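Local coordinates for protein acetate kinase (PDB 4H0O) that probably interconverts acetate and acetyl phosphate as a pyrophosphate-dependent, magnesium-requiring acetate kinase of the ASKHA superfamily with a ribonuclease H-like fold, at residues 330-335 against 381-386. Sequence-based numbering, arbitrary orientation.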
ATOM      1  N   LEU B 330      -1.779  -1.475 -20.484  1.00 26.33           N
ATOM      2  CA  LEU B 330      -1.223  -0.528 -19.524  1.00 24.09           C
ATOM      3  C   LEU B 330      -1.063   0.824 -20.218  1.00 29.10           C
ATOM      4  O   LEU B 330      -0.438   0.913 -21.280  1.00 34.27           O
ATOM      5  CB  LEU B 330       0.130  -1.023 -18.998  1.00 24.49           C
ATOM      6  CG  LEU B 330       0.852  -0.118 -17.994  1.00 28.77           C
ATOM      7  CD1 LEU B 330       0.117  -0.094 -16.667  1.00 21.66           C
ATOM      8  CD2 LEU B 330       2.309  -0.539 -17.793  1.00 31.42           C
ATOM      9  N   VAL B 331      -1.636   1.871 -19.635  1.00 24.57           N
ATOM     10  CA  VAL B 331      -1.604   3.186 -20.266  1.00 28.00           C
ATOM     11  C   VAL B 331      -1.002   4.259 -19.367  1.00 35.37           C
ATOM     12  O   VAL B 331      -1.372   4.386 -18.200  1.00 33.93           O
ATOM     13  CB  VAL B 331      -3.013   3.633 -20.702  1.00 35.46           C
ATOM     14  CG1 VAL B 331      -3.921   3.781 -19.492  1.00 35.83           C
ATOM     15  CG2 VAL B 331      -2.937   4.936 -21.484  1.00 34.10           C
ATOM     16  N   PHE B 332      -0.075   5.034 -19.922  1.00 27.87           N
ATOM     17  CA  PHE B 332       0.522   6.146 -19.196  1.00 31.77           C
ATOM     18  C   PHE B 332      -0.105   7.473 -19.611  1.00 29.76           C
ATOM     19  O   PHE B 332      -0.347   7.707 -20.797  1.00 29.43           O
ATOM     20  CB  PHE B 332       2.028   6.187 -19.436  1.00 27.56           C
ATOM     21  CG  PHE B 332       2.759   5.004 -18.886  1.00 30.77           C
ATOM     22  CD1 PHE B 332       3.070   4.933 -17.536  1.00 25.41           C
ATOM     23  CD2 PHE B 332       3.147   3.962 -19.719  1.00 37.27           C
ATOM     24  CE1 PHE B 332       3.752   3.842 -17.024  1.00 32.10           C
ATOM     25  CE2 PHE B 332       3.827   2.869 -19.215  1.00 33.90           C
ATOM     26  CZ  PHE B 332       4.131   2.809 -17.864  1.00 34.27           C
ATOM     27  N   THR B 333      -0.365   8.344 -18.639  1.00 31.00           N
ATOM     28  CA  THR B 333      -0.944   9.646 -18.951  1.00 26.50           C
ATOM     29  C   THR B 333      -0.391  10.752 -18.057  1.00 28.92           C
ATOM     30  O   THR B 333       0.409  10.494 -17.155  1.00 29.37           O
ATOM     31  CB  THR B 333      -2.488   9.620 -18.896  1.00 31.28           C
ATOM     32  OG1 THR B 333      -3.013  10.836 -19.441  1.00 33.42           O
ATOM     33  CG2 THR B 333      -2.971   9.466 -17.471  1.00 31.01           C
ATOM     34  N   ASP B 334      -0.822  11.980 -18.331  1.00 22.71           N
ATOM     35  CA  ASP B 334      -0.281  13.189 -17.705  1.00 29.44           C
ATOM     36  C   ASP B 334       1.218  13.391 -17.939  1.00 32.20           C
ATOM     37  O   ASP B 334       1.883  12.533 -18.525  1.00 27.42           O
ATOM     38  CB  ASP B 334      -0.624  13.269 -16.216  1.00 29.35           C
ATOM     39  CG  ASP B 334      -0.148  14.568 -15.587  1.00 43.14           C
ATOM     40  OD1 ASP B 334       0.426  15.400 -16.318  1.00 45.13           O
ATOM     41  OD2 ASP B 334      -0.326  14.746 -14.363  1.00 44.70           O
ATOM     42  N   GLN B 335       1.727  14.532 -17.473  1.00 37.20           N
ATOM     43  CA  GLN B 335       3.065  15.027 -17.822  1.00 45.90           C
ATOM     44  C   GLN B 335       4.195  13.994 -17.800  1.00 37.89           C
ATOM     45  O   GLN B 335       4.878  13.802 -18.806  1.00 40.28           O
ATOM     46  CB  GLN B 335       3.436  16.232 -16.949  1.00 43.82           C
ATOM     47  CG  GLN B 335       3.397  17.569 -17.680  1.00 61.21           C
ATOM     48  CD  GLN B 335       4.751  18.256 -17.714  1.00 74.96           C
ATOM     49  OE1 GLN B 335       5.633  17.958 -16.906  1.00 71.82           O
ATOM     50  NE2 GLN B 335       4.925  19.177 -18.656  1.00 77.76           N
ATOM     51  N   VAL B 381       0.709  -8.268 -23.570  1.00 32.86           N
ATOM     52  CA  VAL B 381       0.157  -7.074 -22.942  1.00 34.84           C
ATOM     53  C   VAL B 381       0.553  -5.857 -23.772  1.00 33.43           C
ATOM     54  O   VAL B 381       1.713  -5.725 -24.172  1.00 34.81           O
ATOM     55  CB  VAL B 381       0.691  -6.895 -21.507  1.00 34.57           C
ATOM     56  CG1 VAL B 381       0.110  -5.638 -20.866  1.00 30.27           C
ATOM     57  CG2 VAL B 381       0.365  -8.114 -20.665  1.00 29.41           C
ATOM     58  N   GLN B 382      -0.403  -4.974 -24.035  1.00 29.79           N
ATOM     59  CA  GLN B 382      -0.117  -3.767 -24.802  1.00 32.75           C
ATOM     60  C   GLN B 382       0.165  -2.582 -23.884  1.00 34.24           C
ATOM     61  O   GLN B 382      -0.391  -2.492 -22.785  1.00 29.48           O
ATOM     62  CB  GLN B 382      -1.275  -3.449 -25.753  1.00 31.47           C
ATOM     63  CG  GLN B 382      -1.384  -4.410 -26.932  1.00 37.58           C
ATOM     64  CD  GLN B 382      -0.120  -4.444 -27.776  1.00 45.65           C
ATOM     65  OE1 GLN B 382       0.335  -3.413 -28.274  1.00 42.52           O
ATOM     66  NE2 GLN B 382       0.459  -5.633 -27.930  1.00 40.91           N
ATOM     67  N   VAL B 383       1.040  -1.685 -24.333  1.00 30.03           N
ATOM     68  CA  VAL B 383       1.365  -0.472 -23.587  1.00 31.74           C
ATOM     69  C   VAL B 383       1.168   0.749 -24.478  1.00 42.15           C
ATOM     70  O   VAL B 383       1.637   0.774 -25.620  1.00 39.62           O
ATOM     71  CB  VAL B 383       2.823  -0.490 -23.074  1.00 37.35           C
ATOM     72  CG1 VAL B 383       3.173   0.834 -22.405  1.00 24.89           C
ATOM     73  CG2 VAL B 383       3.035  -1.632 -22.103  1.00 28.14           C
ATOM     74  N   CYS B 384       0.470   1.761 -23.970  1.00 29.68           N
ATOM     75  CA  CYS B 384       0.272   2.978 -24.744  1.00 30.24           C
ATOM     76  C   CYS B 384       0.340   4.223 -23.873  1.00 29.39           C
ATOM     77  O   CYS B 384       0.184   4.154 -22.650  1.00 28.41           O
ATOM     78  CB  CYS B 384      -1.066   2.937 -25.484  1.00 37.27           C
ATOM     79  SG  CYS B 384      -2.485   3.361 -24.456  1.00 43.80           S
ATOM     80  N   VAL B 385       0.591   5.357 -24.516  1.00 32.23           N
ATOM     81  CA  VAL B 385       0.478   6.655 -23.867  1.00 29.54           C
ATOM     82  C   VAL B 385      -0.783   7.313 -24.404  1.00 35.42           C
ATOM     83  O   VAL B 385      -1.090   7.193 -25.594  1.00 35.76           O
ATOM     84  CB  VAL B 385       1.696   7.553 -24.162  1.00 33.71           C
ATOM     85  CG1 VAL B 385       2.892   7.115 -23.340  1.00 30.46           C
ATOM     86  CG2 VAL B 385       2.038   7.525 -25.650  1.00 29.14           C
ATOM     87  N   ALA B 386      -1.523   7.995 -23.533  1.00 32.68           N
ATOM     88  CA  ALA B 386      -2.763   8.644 -23.943  1.00 33.21           C
ATOM     89  C   ALA B 386      -2.872  10.047 -23.354  1.00 27.90           C
ATOM     90  O   ALA B 386      -2.834  10.217 -22.135  1.00 32.98           O
ATOM     91  CB  ALA B 386      -3.963   7.799 -23.548  1.00 32.40           C
TER
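Val331 and Cys384 meet on one face of a parallel strand pair, with CG2 of Val331 lying 3.4 Å from SG of Cys384. With CG1 between the backbone N and the carbonyl carbon (chi1 63°), CG2 is left anti to N, and it also reaches CB of Ala386 at 3.7 Å. On the other face the ring of Phe332 presents its edge to Val383, CE2 standing 3.8 Å from CG1 near the ring plane, while CB of Phe332 packs on CG1 of Val385. Between the faces, the backbones of 330-333 and 382-386 are joined by four backbone N-H...O hydrogen bonds. Leu330 N donates to Gln382 O at 2.9 Å and Phe332 N to Cys384 O; Leu330 O and Phe332 O accept from the amides of Cys384 and Ala386. Beyond the last rung, OG1 of Thr333 donates to O of Ala386 at 2.8 Å, arriving almost in line with the carbonyl, and so carries the pairing on through a side chain.

Val331 and Thr333 also bond through their backbones to strand 205-211, which places 329-333 inside the six-stranded mixed sheet. Helix 341-350 packs on the Phe332 face through Arg344, Ile347 and Cys348, and Phe373 adjoins Cys384. Thr333 sits about 7 Å, side chain to side chain, from His184, a predicted transition-state stabiliser. The strands, joined by backbone hydrogen bonds and flanked by largely apolar side chains, thus end in a buried hydroxyl-carbonyl bond that ties their C-terminal ends together close to the probable catalytic region.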